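Long-range contacts in glycoside hydrolase family protein (Novosphingobium sp. PP1Y, PDB 6Q2F), which probably hydrolyses terminal alpha-L-rhamnose residues from glycosides, as an alpha-L-rhamnosidase of the glycoside hydrolase class: residues E463-D468 / N511-M516; E518-L523 / R554-D559; W992-Q997 / A1029-N1034; R1000-S1005 / K1023-I1028. One frame throughout, in Å; residues are numbered along the deposited sequence.

Overall arrangement
From the N terminus, contact 1 (463-468 with 511-516) comes first and closes a loop that holds helix 469-487 and barrel strand 497-502. Contact 2 (518-523 with 554-559) follows in series, joining helices 516-524 and 543-575 on the way to the next barrel strand, 579-582. The two touch, the selenomethionine Met516 packing on Thr556 and Leu557. Far along the chain, contact 3 pairs strands 992-996 and 1028-1037 of a beta-sandwich, with its centre about 64 Å from that of contact 1. Contact 4 (1000-1005 with 1023-1028) nests within the span between those strands and touches contact 3, tying together the loops beside the same sheet.

Contact 1. Residues E463-D468 / N511-M516; sequences EVDKFD and NWTPRM
One direct hydrogen bond joins the two loops, and the carboxylate of Asp465 receives it. Its CG stands anti to the backbone N (chi1 177°), which sends OD2 across to Thr513. The hydroxyl OG1 of Thr513 donates to Asp465 OD2 at 2.7 Å, arriving from above the carboxylate plane, and the same oxygen forms a salt bridge with Lys151. Pro514 CD rests against this oxygen too, 3.7 Å from Asp465 OD2. The other oxygen, OD1, takes the N-H of Phe467 at 2.9 Å, an Asx turn that fixes the rotation of the carboxylate. With both oxygens engaged and a lysine beside them, the buried group probably stays ionised.

Two waters fill in the polar network. One donates to the carbonyl O of Trp512 at 2.7 Å and gives a weak bond to Asp465 OD1. The other donates to Thr513 OG1 and to Asp468 OD2 and accepts from the backbone N of Arg515 at 3.0 Å, so Thr513 OG1 bonds Asp465 directly and reaches Asp468 and the N of Arg515 through the water.

Apolar packing lies beside these bonds. The CB of Phe467 sits 3.7 Å from Thr513 CB and equally close to its methyl CG2, while the edge of the Phe467 ring faces the carbonyl O of Trp512.

Both loops lead into helices. Asp468 OD1 caps Ala471 N at the start of helix 469-487, and Arg515 is the N-cap residue of helix 516-524. Helix 543-575 lies against Trp512 and Met516 through Tyr553, and strand 151-160 meets Asn511, Trp512 and Pro514.

Contact 2. Residues E518-L523 / R554-D559; sequences EQFQRL and RRTLAD
Thr556 puts its methyl against the backbone of Phe520, with CG2 lying 3.9 Å from Phe520 CA. The same methyl meets the CD1 branch of Leu523 at 3.9 Å, so one small side chain touches two residues of helix 516-524. Its other branch, OG1, stands anti to the carbonyl carbon (chi1 -60°) and comes 3.5 Å from Phe520 CD2, approaching the ring obliquely. That hydroxyl is also hydrogen-bonded, to the backbone O of Asp552 one turn earlier in its own helix and to Arg524 NH1. An alanine here would lack OG1 and CG2, and with them the bonds to Asp552 O and Arg524, and would probably loosen the packing on Phe520 and Leu523.

One turn further along helix 543-575, Asp559 continues the contact. Leu523 CD1 touches Asp559 CB at 3.7 Å, the two side chains sliding past each other in opposite directions. The carboxylate end of Asp559 is held by a salt bridge from OD2 to Arg524 NH1, so Arg524 clasps both Thr556 and Asp559 from the end of the short helix. On that helix, Arg522 turns back and grips Gln519 OE1 with both NE and NH2, the shorter bond being 2.8 Å from NH2.

The helix axes approach to 9.8 Å and cross at 97°, nearly perpendicular. Both helices belong to the connection between parallel strands 497-502 and 579-582, the strand-helix-strand unit from which the (beta/alpha)8 barrel of this enzyme is built.

Contact 3. Residues W992-Q997 / A1029-N1034; sequences WQVAFQ and ATYSRN
Strands 992-996 and 1028-1037 run antiparallel in one sheet of a beta-sandwich, consistent with the galactose-binding-like domain of glycosyl hydrolases. Gln993 pairs with Ser1032 and Ala995 with Thr1030 as hydrogen-bonded pairs; the bond from Thr1030 N to Ala995 O is 2.7 Å and almost straight, at 179°.

At one end Arg1033 runs over the indole of Trp992. Its CB rests 3.7 Å from Trp992 CE3, at the benzo side of the ring. With CG anti to the backbone N (chi1 -165°) and the chain extended from there, CD arrives over the middle of the six-membered ring, 3.6 Å from its centroid, a CH-pi contact. NE then passes 3.9 Å from Trp992 NE1. The guanidinium tips out of parallel with the indole, the planes 65° apart, and any cation-pi attraction is weak at best; NH2 instead bonds to the backbone O of Asp989.

On the face shared by Val994, Phe996, Ala1029 and Tyr1031, the Val994 CG2 methyl touches Tyr1031 CD2 at 3.6 Å. Its other methyl, Val994 CG1, stands over the centre of the Tyr1031 ring, 4.1 Å from the centroid.

Contact 4. Residues R1000-S1005 / K1023-I1028; sequences RGAPAS and KYFSGI
Two torsions bring the key groups together: Phe1025 holds CG anti to its backbone N (chi1 172°), swinging the ring to the opposite loop, and Arg1000 sets CG anti to its carbonyl carbon (chi1 -71°), then bends again at chi2. The two loops border one sheet of a beta-sandwich, consistent with a galactose-binding-like domain, and lead into strands 1005-1008 and 1028-1037.

The ring of Phe1025 takes two aliphatic neighbours obliquely. Arg1000 CB lies 3.6 Å from Phe1025 CE1, and the methyl CB of Ala1002 is 3.7 Å from CD1 of that ring. The ring also meets Phe996 edge-to-face, linking the loops to the neighbouring strand.

Past the ring, the Arg1000 chain runs alongside the carbonyl of Ser1026, with CD 3.6 Å from Ser1026 O. The guanidinium presents its edge, and NH1 makes a weak but straight bond (165°) to Ser1026 O at 3.4 Å. An alanine here would remove this bond and the CG and CD contacts with Ser1026 O, and would probably leave that carbonyl less well covered. A water bridges the two backbones, donating to Arg1000 O at 2.7 Å and accepting from Ser1026 N at 3.0 Å.

Contact 1. Residues E463-D468 / N511-M516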
# COMPACT_ATOMS: atom_id res chain seq x y z
N GLU A 463 8.64 -0.99 19.00
CA GLU A 463 8.21 0.09 18.13
C GLU A 463 7.96 1.35 18.96
O GLU A 463 7.26 1.30 19.97
CB GLU A 463 6.95 -0.34 17.37
CG GLU A 463 7.21 -1.43 16.30
CD GLU A 463 7.85 -0.86 15.04
OE1 GLU A 463 7.83 0.38 14.88
OE2 GLU A 463 8.38 -1.64 14.22
N VAL A 464 8.55 2.47 18.55
CA VAL A 464 8.36 3.71 19.28
C VAL A 464 6.90 4.17 19.17
O VAL A 464 6.22 3.91 18.17
CB VAL A 464 9.32 4.81 18.77
CG1 VAL A 464 8.90 5.30 17.36
CG2 VAL A 464 9.32 6.01 19.73
N ASP A 465 6.41 4.82 20.22
CA ASP A 465 5.06 5.36 20.27
C ASP A 465 4.84 6.31 19.09
O ASP A 465 5.41 7.41 19.05
CB ASP A 465 4.85 6.06 21.62
CG ASP A 465 3.48 6.74 21.74
OD1 ASP A 465 2.76 6.82 20.72
OD2 ASP A 465 3.14 7.19 22.85
N LYS A 466 4.03 5.89 18.12
CA LYS A 466 3.89 6.62 16.87
C LYS A 466 3.13 7.93 17.02
O LYS A 466 3.13 8.74 16.09
CB LYS A 466 3.20 5.73 15.83
CG LYS A 466 3.82 4.32 15.68
CD LYS A 466 5.07 4.35 14.81
CE LYS A 466 5.72 2.95 14.73
NZ LYS A 466 6.95 2.83 15.58
N PHE A 467 2.47 8.15 18.16
CA PHE A 467 1.70 9.36 18.40
C PHE A 467 2.47 10.40 19.21
O PHE A 467 1.92 11.47 19.49
CB PHE A 467 0.39 9.01 19.10
CG PHE A 467 -0.33 7.84 18.49
CD1 PHE A 467 -0.77 7.89 17.17
CD2 PHE A 467 -0.59 6.69 19.24
CE1 PHE A 467 -1.44 6.83 16.59
CE2 PHE A 467 -1.25 5.61 18.66
CZ PHE A 467 -1.67 5.68 17.33
N ASP A 468 3.71 10.12 19.59
CA ASP A 468 4.52 10.96 20.47
C ASP A 468 5.72 11.48 19.70
O ASP A 468 6.71 10.76 19.54
CB ASP A 468 4.95 10.18 21.72
CG ASP A 468 5.65 11.06 22.75
OD1 ASP A 468 6.62 11.77 22.39
OD2 ASP A 468 5.22 11.06 23.92
N ASN A 511 -3.75 2.99 21.11
CA ASN A 511 -4.78 4.02 21.21
C ASN A 511 -4.58 4.92 22.41
O ASN A 511 -5.56 5.50 22.92
CB ASN A 511 -6.19 3.40 21.27
CG ASN A 511 -6.45 2.65 22.58
OD1 ASN A 511 -5.58 2.50 23.43
ND2 ASN A 511 -7.69 2.19 22.74
N TRP A 512 -3.35 5.04 22.92
CA TRP A 512 -3.07 6.02 23.96
C TRP A 512 -1.67 6.59 23.74
O TRP A 512 -0.77 5.92 23.24
CB TRP A 512 -3.15 5.44 25.39
CG TRP A 512 -2.81 6.49 26.40
CD1 TRP A 512 -1.64 6.63 27.07
CD2 TRP A 512 -3.63 7.60 26.80
NE1 TRP A 512 -1.68 7.73 27.88
CE2 TRP A 512 -2.89 8.35 27.72
CE3 TRP A 512 -4.93 8.02 26.47
CZ2 TRP A 512 -3.40 9.50 28.34
CZ3 TRP A 512 -5.43 9.16 27.06
CH2 TRP A 512 -4.67 9.88 27.99
N THR A 513 -1.52 7.85 24.11
CA THR A 513 -0.21 8.48 24.14
C THR A 513 -0.29 9.55 25.21
O THR A 513 -1.38 10.11 25.45
CB THR A 513 0.17 9.05 22.75
OG1 THR A 513 1.57 9.34 22.69
CG2 THR A 513 -0.64 10.30 22.41
N PRO A 514 0.80 9.84 25.91
CA PRO A 514 0.69 10.63 27.16
C PRO A 514 0.07 12.02 26.99
O PRO A 514 -0.66 12.47 27.89
CB PRO A 514 2.13 10.69 27.67
CG PRO A 514 2.73 9.38 27.18
CD PRO A 514 2.14 9.23 25.76
N ARG A 515 0.31 12.70 25.87
CA ARG A 515 -0.25 14.03 25.64
C ARG A 515 -1.64 13.98 25.03
O ARG A 515 -2.16 15.03 24.64
CB ARG A 515 0.67 14.85 24.73
CG ARG A 515 2.09 15.07 25.30
CD ARG A 515 2.93 15.89 24.32
NE ARG A 515 4.23 16.27 24.88
CZ ARG A 515 4.64 17.52 25.04
NH1 ARG A 515 3.85 18.53 24.68
NH2 ARG A 515 5.83 17.77 25.56
N MSE A 516 -2.25 12.80 24.95
CA MSE A 516 -3.53 12.62 24.24
C MSE A 516 -4.63 13.65 24.59
O MSE A 516 -5.31 14.16 23.69
CB MSE A 516 -4.07 11.22 24.49
CG MSE A 516 -5.29 10.89 23.70
SE MSE A 516 -4.84 10.73 21.82
CE MSE A 516 -6.64 10.61 21.14
O HOH W 1 0.98 4.58 21.62
O HOH W 2 2.17 11.84 23.63

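Contact 2. Residues E518-L523 / R554-D559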
# COMPACT_ATOMS: atom_id res chain seq x y z
N GLU A 518 -4.43 16.75 25.78
CA GLU A 518 -4.10 18.04 25.17
C GLU A 518 -4.23 17.98 23.65
O GLU A 518 -4.75 18.91 23.03
CB GLU A 518 -2.68 18.48 25.51
CG GLU A 518 -2.35 18.64 26.99
CD GLU A 518 -0.84 18.58 27.22
OE1 GLU A 518 -0.12 19.49 26.75
OE2 GLU A 518 -0.38 17.60 27.84
N GLN A 519 -3.74 16.90 23.03
CA GLN A 519 -3.83 16.77 21.58
C GLN A 519 -5.28 16.76 21.15
O GLN A 519 -5.65 17.40 20.17
CB GLN A 519 -3.12 15.51 21.08
CG GLN A 519 -1.63 15.41 21.42
CD GLN A 519 -0.78 16.36 20.60
OE1 GLN A 519 -1.28 17.27 19.95
NE2 GLN A 519 0.54 16.17 20.64
N PHE A 520 -6.12 16.00 21.85
CA PHE A 520 -7.53 15.93 21.49
C PHE A 520 -8.18 17.31 21.60
O PHE A 520 -8.90 17.74 20.70
CB PHE A 520 -8.24 14.92 22.39
CG PHE A 520 -9.69 14.70 22.07
CD1 PHE A 520 -10.65 15.64 22.44
CD2 PHE A 520 -10.10 13.54 21.43
CE1 PHE A 520 -11.98 15.43 22.17
CE2 PHE A 520 -11.44 13.33 21.15
CZ PHE A 520 -12.38 14.28 21.53
N GLN A 521 -7.92 18.02 22.71
CA GLN A 521 -8.46 19.36 22.88
C GLN A 521 -8.01 20.28 21.75
O GLN A 521 -8.82 21.03 21.19
CB GLN A 521 -8.04 19.92 24.23
CG GLN A 521 -8.40 21.37 24.40
CD GLN A 521 -9.85 21.53 24.79
OE1 GLN A 521 -10.31 20.91 25.74
NE2 GLN A 521 -10.57 22.34 24.04
N ARG A 522 -6.73 20.23 21.40
CA ARG A 522 -6.23 21.16 20.39
C ARG A 522 -6.79 20.83 19.01
O ARG A 522 -7.09 21.73 18.22
CB ARG A 522 -4.70 21.15 20.37
CG ARG A 522 -4.08 21.70 19.05
CD ARG A 522 -2.55 21.55 19.04
NE ARG A 522 -2.12 20.17 18.76
CZ ARG A 522 -1.97 19.65 17.54
NH1 ARG A 522 -2.24 20.39 16.47
NH2 ARG A 522 -1.58 18.39 17.40
N LEU A 523 -6.96 19.53 18.71
CA LEU A 523 -7.36 19.14 17.36
C LEU A 523 -8.87 19.07 17.19
O LEU A 523 -9.36 19.31 16.08
CB LEU A 523 -6.74 17.79 16.97
CG LEU A 523 -5.23 17.74 16.70
CD1 LEU A 523 -4.65 16.31 16.83
CD2 LEU A 523 -4.94 18.28 15.30
N ARG A 554 -10.57 8.42 17.49
CA ARG A 554 -9.84 7.76 16.41
C ARG A 554 -9.21 8.78 15.49
O ARG A 554 -8.09 8.59 15.02
CB ARG A 554 -10.78 6.82 15.63
CG ARG A 554 -11.26 5.61 16.45
CD ARG A 554 -11.91 4.57 15.54
NE ARG A 554 -12.94 5.18 14.72
CZ ARG A 554 -14.18 5.41 15.13
NH1 ARG A 554 -14.56 5.07 16.36
NH2 ARG A 554 -15.05 5.98 14.31
N ARG A 555 -9.91 9.89 15.24
CA ARG A 555 -9.38 10.88 14.32
C ARG A 555 -8.16 11.57 14.90
O ARG A 555 -7.21 11.92 14.18
CB ARG A 555 -10.46 11.89 13.96
CG ARG A 555 -9.98 12.97 13.00
CD ARG A 555 -11.13 13.61 12.27
NE ARG A 555 -10.69 14.68 11.38
CZ ARG A 555 -11.46 15.24 10.46
NH1 ARG A 555 -12.71 14.82 10.31
NH2 ARG A 555 -10.98 16.20 9.68
N THR A 556 -8.14 11.77 16.21
CA THR A 556 -6.97 12.37 16.82
C THR A 556 -5.76 11.45 16.70
O THR A 556 -4.64 11.92 16.45
CB THR A 556 -7.27 12.70 18.28
OG1 THR A 556 -8.38 13.62 18.33
CG2 THR A 556 -6.06 13.32 18.96
N LEU A 557 -5.96 10.15 16.87
CA LEU A 557 -4.86 9.22 16.71
C LEU A 557 -4.33 9.27 15.28
O LEU A 557 -3.12 9.32 15.05
CB LEU A 557 -5.31 7.80 17.07
CG LEU A 557 -5.79 7.52 18.50
CD1 LEU A 557 -6.45 6.16 18.61
CD2 LEU A 557 -4.60 7.60 19.46
N ALA A 558 -5.25 9.29 14.30
CA ALA A 558 -4.83 9.39 12.90
C ALA A 558 -4.08 10.68 12.65
O ALA A 558 -3.05 10.67 11.97
CB ALA A 558 -6.04 9.28 11.98
N ASP A 559 -4.55 11.80 13.22
CA ASP A 559 -3.85 13.07 13.07
C ASP A 559 -2.43 12.99 13.64
O ASP A 559 -1.48 13.51 13.05
CB ASP A 559 -4.62 14.20 13.78
CG ASP A 559 -5.91 14.61 13.05
OD1 ASP A 559 -6.03 14.36 11.82
OD2 ASP A 559 -6.79 15.19 13.72

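Contact 3. Residues W992-Q997 / A1029-N1034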
# COMPACT_ATOMS: atom_id res chain seq x y z
N TRP A 992 21.80 -22.54 -38.48
CA TRP A 992 22.35 -21.55 -37.57
C TRP A 992 23.43 -22.19 -36.71
O TRP A 992 23.29 -23.34 -36.29
CB TRP A 992 21.28 -20.94 -36.67
CG TRP A 992 20.24 -20.13 -37.34
CD1 TRP A 992 19.24 -20.58 -38.14
CD2 TRP A 992 20.07 -18.72 -37.23
NE1 TRP A 992 18.46 -19.52 -38.56
CE2 TRP A 992 18.95 -18.37 -38.00
CE3 TRP A 992 20.76 -17.71 -36.55
CZ2 TRP A 992 18.50 -17.06 -38.12
CZ3 TRP A 992 20.32 -16.42 -36.67
CH2 TRP A 992 19.19 -16.10 -37.45
N GLN A 993 24.48 -21.42 -36.43
CA GLN A 993 25.42 -21.77 -35.39
C GLN A 993 24.89 -21.26 -34.06
O GLN A 993 24.39 -20.13 -33.98
CB GLN A 993 26.80 -21.16 -35.66
CG GLN A 993 27.30 -21.36 -37.09
CD GLN A 993 27.08 -22.78 -37.57
OE1 GLN A 993 27.47 -23.74 -36.91
NE2 GLN A 993 26.44 -22.92 -38.72
N VAL A 994 24.98 -22.09 -33.03
CA VAL A 994 24.60 -21.71 -31.68
C VAL A 994 25.76 -21.99 -30.74
O VAL A 994 26.24 -23.12 -30.68
CB VAL A 994 23.35 -22.47 -31.21
CG1 VAL A 994 22.83 -21.84 -29.92
CG2 VAL A 994 22.28 -22.45 -32.28
N ALA A 995 26.17 -20.97 -29.98
CA ALA A 995 27.20 -21.13 -28.97
C ALA A 995 26.58 -20.85 -27.61
O ALA A 995 25.83 -19.88 -27.46
CB ALA A 995 28.40 -20.22 -29.22
N PHE A 996 26.89 -21.68 -26.63
CA PHE A 996 26.27 -21.60 -25.32
C PHE A 996 27.23 -21.05 -24.28
O PHE A 996 28.40 -21.43 -24.23
CB PHE A 996 25.75 -22.97 -24.89
CG PHE A 996 24.60 -23.46 -25.70
CD1 PHE A 996 23.31 -23.06 -25.39
CD2 PHE A 996 24.80 -24.34 -26.76
CE1 PHE A 996 22.24 -23.52 -26.13
CE2 PHE A 996 23.71 -24.80 -27.51
CZ PHE A 996 22.44 -24.38 -27.19
N GLN A 997 26.72 -20.12 -23.48
CA GLN A 997 27.43 -19.63 -22.31
C GLN A 997 28.05 -20.77 -21.51
O GLN A 997 27.40 -21.78 -21.21
CB GLN A 997 26.47 -18.86 -21.42
CG GLN A 997 27.15 -18.13 -20.32
CD GLN A 997 26.22 -17.11 -19.64
OE1 GLN A 997 25.00 -17.15 -19.79
NE2 GLN A 997 26.82 -16.19 -18.90
N ALA A 1029 22.45 -17.92 -25.09
CA ALA A 1029 22.82 -18.68 -26.28
C ALA A 1029 23.04 -17.71 -27.43
O ALA A 1029 22.19 -16.85 -27.70
CB ALA A 1029 21.74 -19.70 -26.63
N THR A 1030 24.18 -17.83 -28.11
CA THR A 1030 24.57 -16.91 -29.18
C THR A 1030 24.35 -17.58 -30.53
O THR A 1030 25.04 -18.55 -30.88
CB THR A 1030 26.02 -16.48 -29.01
OG1 THR A 1030 26.16 -15.76 -27.78
CG2 THR A 1030 26.45 -15.58 -30.16
N TYR A 1031 23.38 -17.07 -31.28
CA TYR A 1031 23.07 -17.60 -32.60
C TYR A 1031 23.81 -16.81 -33.67
O TYR A 1031 23.89 -15.58 -33.61
CB TYR A 1031 21.57 -17.54 -32.88
CG TYR A 1031 20.71 -18.50 -32.08
CD1 TYR A 1031 20.46 -18.28 -30.71
CD2 TYR A 1031 20.08 -19.57 -32.70
CE1 TYR A 1031 19.65 -19.15 -29.99
CE2 TYR A 1031 19.26 -20.43 -31.97
CZ TYR A 1031 19.04 -20.22 -30.62
OH TYR A 1031 18.23 -21.06 -29.91
N SER A 1032 24.31 -17.52 -34.67
CA SER A 1032 25.28 -17.02 -35.63
C SER A 1032 24.88 -17.48 -37.02
O SER A 1032 24.47 -18.63 -37.19
CB SER A 1032 26.69 -17.53 -35.31
OG SER A 1032 27.64 -17.08 -36.26
N ARG A 1033 25.05 -16.59 -38.00
CA ARG A 1033 24.60 -16.84 -39.36
C ARG A 1033 25.02 -15.65 -40.21
O ARG A 1033 25.27 -14.55 -39.69
CB ARG A 1033 23.07 -16.99 -39.39
CG ARG A 1033 22.48 -17.58 -40.64
CD ARG A 1033 20.98 -17.30 -40.63
NE ARG A 1033 20.25 -18.00 -41.68
CZ ARG A 1033 20.34 -17.72 -42.97
NH1 ARG A 1033 21.15 -16.75 -43.37
NH2 ARG A 1033 19.63 -18.40 -43.86
N ASN A 1034 25.10 -15.87 -41.53
CA ASN A 1034 25.21 -14.82 -42.53
C ASN A 1034 23.89 -14.70 -43.29
O ASN A 1034 23.06 -15.60 -43.28
CB ASN A 1034 26.34 -15.10 -43.53
CG ASN A 1034 27.69 -15.03 -42.89
OD1 ASN A 1034 27.98 -14.10 -42.13
ND2 ASN A 1034 28.54 -16.00 -43.16
O HOH W 3 26.57 -17.17 -25.71

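Contact 4. Residues R1000-S1005 / K1023-I1028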
# COMPACT_ATOMS: atom_id res chain seq x y z
N ARG A 1000 27.30 -23.78 -17.94
CA ARG A 1000 25.85 -23.77 -17.80
C ARG A 1000 25.26 -25.12 -18.18
O ARG A 1000 24.05 -25.22 -18.41
CB ARG A 1000 25.23 -22.66 -18.65
CG ARG A 1000 25.52 -21.27 -18.10
CD ARG A 1000 24.97 -21.12 -16.69
NE ARG A 1000 25.53 -19.95 -16.02
CZ ARG A 1000 25.00 -18.73 -16.08
NH1 ARG A 1000 23.89 -18.53 -16.77
NH2 ARG A 1000 25.57 -17.72 -15.45
N GLY A 1001 26.09 -26.16 -18.23
CA GLY A 1001 25.61 -27.49 -18.54
C GLY A 1001 25.38 -27.75 -20.01
O GLY A 1001 24.96 -28.86 -20.36
N ALA A 1002 25.64 -26.80 -20.88
CA ALA A 1002 25.44 -27.01 -22.31
C ALA A 1002 26.77 -27.26 -23.01
O ALA A 1002 27.82 -26.84 -22.53
CB ALA A 1002 24.74 -25.80 -22.93
N PRO A 1003 26.76 -27.93 -24.16
CA PRO A 1003 28.00 -28.04 -24.94
C PRO A 1003 28.44 -26.66 -25.42
O PRO A 1003 27.66 -25.71 -25.43
CB PRO A 1003 27.61 -28.94 -26.13
CG PRO A 1003 26.15 -28.74 -26.27
CD PRO A 1003 25.62 -28.54 -24.87
N ALA A 1004 29.72 -26.57 -25.79
CA ALA A 1004 30.26 -25.30 -26.25
C ALA A 1004 29.44 -24.72 -27.40
O ALA A 1004 29.14 -23.52 -27.42
CB ALA A 1004 31.72 -25.47 -26.66
N SER A 1005 29.09 -25.55 -28.38
CA SER A 1005 28.32 -25.11 -29.53
C SER A 1005 27.61 -26.30 -30.16
O SER A 1005 27.97 -27.46 -29.93
CB SER A 1005 29.21 -24.41 -30.56
OG SER A 1005 30.18 -25.30 -31.06
N LYS A 1023 18.45 -28.82 -23.76
CA LYS A 1023 17.07 -28.76 -23.31
C LYS A 1023 16.91 -27.89 -22.06
O LYS A 1023 15.99 -27.06 -21.98
CB LYS A 1023 16.59 -30.19 -23.03
CG LYS A 1023 15.20 -30.35 -22.42
CD LYS A 1023 14.85 -31.84 -22.30
CE LYS A 1023 13.48 -32.06 -21.66
NZ LYS A 1023 12.39 -31.38 -22.42
N TYR A 1024 17.79 -28.08 -21.09
CA TYR A 1024 17.66 -27.43 -19.79
C TYR A 1024 18.54 -26.20 -19.67
O TYR A 1024 18.76 -25.72 -18.57
CB TYR A 1024 17.98 -28.43 -18.69
CG TYR A 1024 17.01 -29.60 -18.63
CD1 TYR A 1024 15.67 -29.39 -18.35
CD2 TYR A 1024 17.44 -30.90 -18.84
CE1 TYR A 1024 14.77 -30.45 -18.29
CE2 TYR A 1024 16.55 -31.98 -18.78
CZ TYR A 1024 15.22 -31.74 -18.50
OH TYR A 1024 14.33 -32.78 -18.43
N PHE A 1025 19.04 -25.67 -20.78
CA PHE A 1025 19.97 -24.56 -20.72
C PHE A 1025 19.27 -23.29 -20.20
O PHE A 1025 18.18 -22.94 -20.64
CB PHE A 1025 20.58 -24.29 -22.09
CG PHE A 1025 21.41 -23.03 -22.14
CD1 PHE A 1025 22.69 -23.01 -21.60
CD2 PHE A 1025 20.92 -21.88 -22.74
CE1 PHE A 1025 23.46 -21.86 -21.66
CE2 PHE A 1025 21.69 -20.73 -22.80
CZ PHE A 1025 22.96 -20.72 -22.26
N SER A 1026 19.93 -22.63 -19.25
CA SER A 1026 19.58 -21.30 -18.78
C SER A 1026 20.80 -20.42 -18.94
O SER A 1026 21.88 -20.76 -18.44
CB SER A 1026 19.12 -21.31 -17.31
OG SER A 1026 17.83 -21.91 -17.17
N GLY A 1027 20.66 -19.30 -19.63
CA GLY A 1027 21.79 -18.42 -19.84
C GLY A 1027 21.66 -17.71 -21.17
O GLY A 1027 20.55 -17.46 -21.65
N ILE A 1028 22.81 -17.40 -21.77
CA ILE A 1028 22.85 -16.68 -23.04
C ILE A 1028 23.32 -17.65 -24.12
O ILE A 1028 24.45 -18.16 -24.06
CB ILE A 1028 23.76 -15.45 -22.97
CG1 ILE A 1028 23.31 -14.51 -21.84
CG2 ILE A 1028 23.75 -14.71 -24.29
CD1 ILE A 1028 24.17 -13.27 -21.71
O HOH W 4 22.29 -23.34 -17.60